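Local coordinates for protein lipase aflb (Neosartorya fumigata, PDB 6IDY) that probably hydrolyses ester bonds of lipids and carries a bound calcium ion, at residues 228-233 with 255-260; 238-243 with 305-310. All coordinates share one frame; numbering follows the deposited sequence.

Contact 1 (228-233 with 255-260); sequences AVLSWS and DFIAIS. With CA (calcium ion), chain D.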
loop_
_atom_site.group_PDB
_atom_site.type_symbol
_atom_site.label_atom_id
_atom_site.label_comp_id
_atom_site.label_asym_id
_atom_site.label_seq_id
_atom_site.Cartn_x
_atom_site.Cartn_y
_atom_site.Cartn_z
ATOM N N ALA A 228 -10.460 8.023 -9.137
ATOM C CA ALA A 228 -10.163 6.634 -8.898
ATOM C C ALA A 228 -9.171 6.610 -7.749
ATOM O O ALA A 228 -8.454 7.588 -7.517
ATOM C CB ALA A 228 -9.558 6.000 -10.132
ATOM N N VAL A 229 -9.179 5.521 -6.988
ATOM C CA VAL A 229 -8.261 5.316 -5.876
ATOM C C VAL A 229 -7.503 4.023 -6.159
ATOM O O VAL A 229 -8.125 3.010 -6.483
ATOM C CB VAL A 229 -8.994 5.237 -4.500
ATOM C CG1 VAL A 229 -8.024 4.885 -3.382
ATOM C CG2 VAL A 229 -9.751 6.534 -4.175
ATOM N N LEU A 230 -6.169 4.058 -6.040
ATOM C CA LEU A 230 -5.356 2.854 -6.144
ATOM C C LEU A 230 -4.632 2.752 -4.811
ATOM O O LEU A 230 -3.927 3.680 -4.415
ATOM C CB LEU A 230 -4.379 2.868 -7.332
ATOM C CG LEU A 230 -3.718 1.516 -7.651
ATOM C CD1 LEU A 230 -3.490 1.370 -9.133
ATOM C CD2 LEU A 230 -2.398 1.345 -6.898
ATOM N N SER A 231 -4.853 1.650 -4.100
ATOM C CA SER A 231 -4.260 1.457 -2.790
ATOM C C SER A 231 -3.346 0.237 -2.735
ATOM O O SER A 231 -3.441 -0.649 -3.581
ATOM C CB SER A 231 -5.360 1.356 -1.735
ATOM O OG SER A 231 -5.986 0.083 -1.738
ATOM N N TRP A 232 -2.455 0.211 -1.739
ATOM C CA TRP A 232 -1.565 -0.904 -1.465
ATOM C C TRP A 232 -1.674 -1.266 0.005
ATOM O O TRP A 232 -1.728 -0.371 0.843
ATOM C CB TRP A 232 -0.092 -0.591 -1.830
ATOM C CG TRP A 232 0.853 -1.719 -1.496
ATOM C CD1 TRP A 232 0.773 -3.010 -1.933
ATOM C CD2 TRP A 232 1.986 -1.662 -0.616
ATOM N NE1 TRP A 232 1.786 -3.761 -1.379
ATOM C CE2 TRP A 232 2.544 -2.960 -0.565
ATOM C CE3 TRP A 232 2.602 -0.631 0.119
ATOM C CZ2 TRP A 232 3.689 -3.256 0.192
ATOM C CZ3 TRP A 232 3.731 -0.926 0.871
ATOM C CH2 TRP A 232 4.270 -2.222 0.894
ATOM N N SER A 233 -1.721 -2.580 0.313
ATOM C CA SER A 233 -1.706 -3.117 1.674
ATOM C C SER A 233 -2.818 -2.492 2.535
ATOM O O SER A 233 -3.981 -2.496 2.117
ATOM C CB SER A 233 -0.316 -2.894 2.281
ATOM O OG SER A 233 -0.146 -3.502 3.547
ATOM N N ASP A 255 -13.643 4.025 -9.354
ATOM C CA ASP A 255 -12.873 2.789 -9.249
ATOM C C ASP A 255 -11.998 2.793 -8.028
ATOM O O ASP A 255 -11.335 3.789 -7.733
ATOM C CB ASP A 255 -11.984 2.580 -10.494
ATOM C CG ASP A 255 -12.728 2.119 -11.736
ATOM O OD1 ASP A 255 -13.135 0.940 -11.779
ATOM O OD2 ASP A 255 -12.888 2.934 -12.668
ATOM N N PHE A 256 -11.980 1.662 -7.329
ATOM C CA PHE A 256 -11.120 1.430 -6.183
ATOM C C PHE A 256 -10.286 0.206 -6.558
ATOM O O PHE A 256 -10.815 -0.899 -6.628
ATOM C CB PHE A 256 -11.958 1.245 -4.886
ATOM C CG PHE A 256 -11.277 0.783 -3.603
ATOM C CD1 PHE A 256 -9.894 0.863 -3.452
ATOM C CD2 PHE A 256 -12.027 0.282 -2.542
ATOM C CE1 PHE A 256 -9.274 0.425 -2.276
ATOM C CE2 PHE A 256 -11.406 -0.151 -1.366
ATOM C CZ PHE A 256 -10.035 -0.083 -1.243
ATOM N N ILE A 257 -9.006 0.422 -6.907
ATOM C CA ILE A 257 -8.075 -0.650 -7.278
ATOM C C ILE A 257 -7.242 -0.952 -6.037
ATOM O O ILE A 257 -6.503 -0.099 -5.559
ATOM C CB ILE A 257 -7.229 -0.296 -8.540
ATOM C CG1 ILE A 257 -8.151 0.014 -9.748
ATOM C CG2 ILE A 257 -6.227 -1.433 -8.876
ATOM C CD1 ILE A 257 -7.610 1.090 -10.719
ATOM N N ALA A 258 -7.419 -2.142 -5.475
ATOM C CA ALA A 258 -6.755 -2.519 -4.237
ATOM C C ALA A 258 -5.694 -3.594 -4.431
ATOM O O ALA A 258 -6.008 -4.749 -4.722
ATOM C CB ALA A 258 -7.791 -2.940 -3.207
ATOM N N ILE A 259 -4.421 -3.187 -4.286
ATOM C CA ILE A 259 -3.250 -4.064 -4.419
ATOM C C ILE A 259 -2.939 -4.657 -3.047
ATOM O O ILE A 259 -2.766 -3.907 -2.080
ATOM C CB ILE A 259 -2.031 -3.297 -5.014
ATOM C CG1 ILE A 259 -2.420 -2.439 -6.270
ATOM C CG2 ILE A 259 -0.851 -4.228 -5.285
ATOM C CD1 ILE A 259 -3.016 -3.210 -7.538
ATOM N N SER A 260 -2.900 -6.008 -2.966
ATOM C CA SER A 260 -2.637 -6.798 -1.747
ATOM C C SER A 260 -3.456 -6.269 -0.557
ATOM O O SER A 260 -2.869 -5.978 0.492
ATOM C CB SER A 260 -1.142 -6.788 -1.414
ATOM O OG SER A 260 -0.381 -7.344 -2.471
HETATM CA CA CA D . -14.151 1.285 -13.980
HETATM O O HOH W 1 -4.722 -2.295 -0.939
HETATM O O HOH W 2 -14.271 3.328 -15.140
HETATM O O HOH W 3 -16.040 2.208 -12.818
#
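Two neighbouring parallel strands of an alpha/beta-hydrolase sheet meet where Val229 pairs with Phe256, and the first of them runs into what looks like the nucleophile elbow. Val229 N donates to Asp255 O at 2.9 Å, and Val229 O receives Ile257 N; Ser231 repeats the pattern with Ile257 O and Ile259 N. On the face of Leu230, Ile257 and Ile259, branched aliphatic groups suit a buried sheet: Leu230 CD1 meets Ile257 CG2 at 3.9 Å, while Leu230 CD2 lies against Ile259 CG1. The side chain of Trp232 crosses that of Ile259 at about a right angle, Trp232 CD1 touching Ile259 CG2, and Trp232 NE1 bonds to His361 O. On the other face, the small Ser231 points OG at the edge of the Phe256 ring, in its plane, 3.3 Å from CE1. At the N-terminal end of segment 255-260, Asp255 clasps calcium with both carboxylate oxygens (OD2 at 2.5 Å), joined by two waters and the carbonyls of Ala377, His380 and Gly382. Ser233 adopts a strained backbone (phi 54°, psi -125°), and its OG bonds to His361 NE2, consistent with a catalytic Ser-His pair. Ser233 N still reaches Ile259 O at 2.9 Å. A water accepts from Ser231 OG at 2.8 Å and donates to Ile259 O, also at 2.8 Å, and, over a longer distance, to Ser233 O.

Contact 2 (238-243 with 305-310); sequences DTQWAL and SAYVPT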
loop_
_atom_site.group_PDB
_atom_site.type_symbol
_atom_site.label_atom_id
_atom_site.label_comp_id
_atom_site.label_asym_id
_atom_site.label_seq_id
_atom_site.Cartn_x
_atom_site.Cartn_y
_atom_site.Cartn_z
ATOM N N ASP A 238 -7.812 1.659 4.742
ATOM C CA ASP A 238 -8.004 3.104 4.896
ATOM C C ASP A 238 -9.092 3.613 3.952
ATOM O O ASP A 238 -9.904 4.445 4.354
ATOM C CB ASP A 238 -6.692 3.864 4.620
ATOM C CG ASP A 238 -5.512 3.473 5.491
ATOM O OD1 ASP A 238 -5.733 2.866 6.558
ATOM O OD2 ASP A 238 -4.373 3.791 5.113
ATOM N N THR A 239 -9.106 3.099 2.700
ATOM C CA THR A 239 -10.077 3.489 1.684
ATOM C C THR A 239 -11.460 2.952 2.006
ATOM O O THR A 239 -12.423 3.710 1.941
ATOM C CB THR A 239 -9.590 3.109 0.280
ATOM O OG1 THR A 239 -8.257 3.585 0.110
ATOM C CG2 THR A 239 -10.504 3.665 -0.837
ATOM N N GLN A 240 -11.558 1.653 2.347
ATOM C CA GLN A 240 -12.824 1.006 2.702
ATOM C C GLN A 240 -13.482 1.690 3.902
ATOM O O GLN A 240 -14.695 1.906 3.879
ATOM C CB GLN A 240 -12.616 -0.501 2.961
ATOM C CG GLN A 240 -13.919 -1.299 3.083
ATOM C CD GLN A 240 -14.680 -1.523 1.791
ATOM O OE1 GLN A 240 -14.377 -0.957 0.722
ATOM N NE2 GLN A 240 -15.711 -2.362 1.873
ATOM N N TRP A 241 -12.683 2.041 4.936
ATOM C CA TRP A 241 -13.180 2.755 6.119
ATOM C C TRP A 241 -13.669 4.157 5.711
ATOM O O TRP A 241 -14.754 4.556 6.120
ATOM C CB TRP A 241 -12.102 2.826 7.230
ATOM C CG TRP A 241 -12.588 3.402 8.533
ATOM C CD1 TRP A 241 -12.700 4.724 8.857
ATOM C CD2 TRP A 241 -12.992 2.668 9.702
ATOM N NE1 TRP A 241 -13.157 4.861 10.148
ATOM C CE2 TRP A 241 -13.328 3.615 10.698
ATOM C CE3 TRP A 241 -13.125 1.296 9.998
ATOM C CZ2 TRP A 241 -13.794 3.237 11.966
ATOM C CZ3 TRP A 241 -13.548 0.921 11.269
ATOM C CH2 TRP A 241 -13.866 1.883 12.238
ATOM N N ALA A 242 -12.896 4.876 4.868
ATOM C CA ALA A 242 -13.272 6.210 4.365
ATOM C C ALA A 242 -14.590 6.141 3.575
ATOM O O ALA A 242 -15.482 6.954 3.806
ATOM C CB ALA A 242 -12.158 6.781 3.487
ATOM N N LEU A 243 -14.730 5.132 2.698
ATOM C CA LEU A 243 -15.941 4.938 1.899
ATOM C C LEU A 243 -17.160 4.626 2.779
ATOM O O LEU A 243 -18.236 5.183 2.562
ATOM C CB LEU A 243 -15.730 3.850 0.831
ATOM C CG LEU A 243 -14.755 4.183 -0.304
ATOM C CD1 LEU A 243 -14.398 2.925 -1.089
ATOM C CD2 LEU A 243 -15.321 5.281 -1.238
ATOM N N SER A 305 -18.507 -5.831 1.938
ATOM C CA SER A 305 -18.935 -5.695 0.542
ATOM C C SER A 305 -18.381 -4.374 0.015
ATOM O O SER A 305 -18.139 -3.455 0.799
ATOM C CB SER A 305 -20.461 -5.698 0.413
ATOM O OG SER A 305 -20.975 -7.010 0.268
ATOM N N ALA A 306 -18.180 -4.272 -1.303
ATOM C CA ALA A 306 -17.675 -3.037 -1.902
ATOM C C ALA A 306 -18.686 -1.888 -1.820
ATOM O O ALA A 306 -19.895 -2.129 -1.721
ATOM C CB ALA A 306 -17.277 -3.278 -3.344
ATOM N N TYR A 307 -18.181 -0.638 -1.848
ATOM C CA TYR A 307 -19.001 0.578 -1.811
ATOM C C TYR A 307 -19.057 1.221 -3.178
ATOM O O TYR A 307 -19.960 2.006 -3.459
ATOM C CB TYR A 307 -18.413 1.586 -0.796
ATOM C CG TYR A 307 -18.688 1.167 0.622
ATOM C CD1 TYR A 307 -19.937 1.377 1.198
ATOM C CD2 TYR A 307 -17.741 0.456 1.357
ATOM C CE1 TYR A 307 -20.217 0.943 2.491
ATOM C CE2 TYR A 307 -18.018 0.002 2.642
ATOM C CZ TYR A 307 -19.266 0.232 3.197
ATOM O OH TYR A 307 -19.556 -0.226 4.453
ATOM N N VAL A 308 -18.035 0.955 -3.998
ATOM C CA VAL A 308 -17.856 1.506 -5.354
ATOM C C VAL A 308 -17.239 0.359 -6.197
ATOM O O VAL A 308 -16.761 -0.603 -5.584
ATOM C CB VAL A 308 -16.920 2.771 -5.328
ATOM C CG1 VAL A 308 -17.466 3.874 -4.429
ATOM C CG2 VAL A 308 -15.482 2.418 -4.927
ATOM N N PRO A 309 -17.193 0.422 -7.558
ATOM C CA PRO A 309 -16.541 -0.669 -8.316
ATOM C C PRO A 309 -15.130 -0.947 -7.789
ATOM O O PRO A 309 -14.275 -0.059 -7.823
ATOM C CB PRO A 309 -16.530 -0.140 -9.753
ATOM C CG PRO A 309 -17.731 0.772 -9.813
ATOM C CD PRO A 309 -17.714 1.465 -8.472
ATOM N N THR A 310 -14.918 -2.152 -7.216
ATOM C CA THR A 310 -13.624 -2.504 -6.618
ATOM C C THR A 310 -12.943 -3.662 -7.349
ATOM O O THR A 310 -13.564 -4.692 -7.617
ATOM C CB THR A 310 -13.761 -2.746 -5.102
ATOM O OG1 THR A 310 -14.409 -1.615 -4.508
ATOM C CG2 THR A 310 -12.413 -2.971 -4.410
HETATM O O HOH W 4 -15.307 -0.708 -1.859
#
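The amide nitrogen of Gln240, NE2, is gripped by two carbonyls, Ser305 O at 2.9 Å and Gly303 O in the same loop, which could engage both hydrogens of the amide. Ser305 O lies almost in the amide plane, yet the bond is bent, with 133° at the hydrogen, and the nitrogen sits above the plane of the Ser305 carbonyl. At the other end of the amide, Gln240 OE1 accepts from a water at 2.8 Å. That water takes the N-H of Tyr307 (water to Tyr307 N, 2.9 Å) and donates to Thr310 OG1, which in turn donates to Val308 O at 2.8 Å. A long amide suits this place because it can donate to one part of a loop and, through water, accept from another. The side chain reaches there with CG anti to its backbone N (chi1 -169°) and a bend at chi2. The Gln240 and Tyr307 side chains cross at about a right angle, with amide and ring planes 57° apart; CD lies near the ring plane at its edge and NE2 is 3.4 Å from CE2. One turn along the helix, Leu243 points toward the loop: its CB packs on Tyr307 CB at 3.9 Å, and its backbone C lies over one face of the tyrosine ring. The forked end of Leu243 meets that of Val308, CD1 4.0 Å from CG2 and CD2 near CG1; such apolar branches, with the flat tyrosine ring, suit a buried helix-loop interface. Phe256 touches Gln240, Leu243, Val308 and Thr310, joining this patch to the sheet. The helix here is the one that follows the probable nucleophile elbow, packed on the loop entering strand 310-314, as in the alpha/beta-hydrolase fold.

Overall arrangement
The centres of contacts 1 and 2 lie about 10 Å apart, and their segments alternate along the chain: 228-233, 238-243, 255-260, 305-310. Strand 227-232, helix 235-245 and strand 253-259 form a beta-alpha-beta unit, and the loop before strand 310-314 brings in the next strand of the same sheet. Contact 1 is the sheet part of that unit, contact 2 the helix packed against the incoming loop. Phe256 ties them: its N probably bonds to Pro309 O (2.9 Å), and its ring packs on Thr239. The probable nucleophile elbow and the calcium site thus sit at opposite ends of one strand pair, and the helix after the elbow packs beside the sheet.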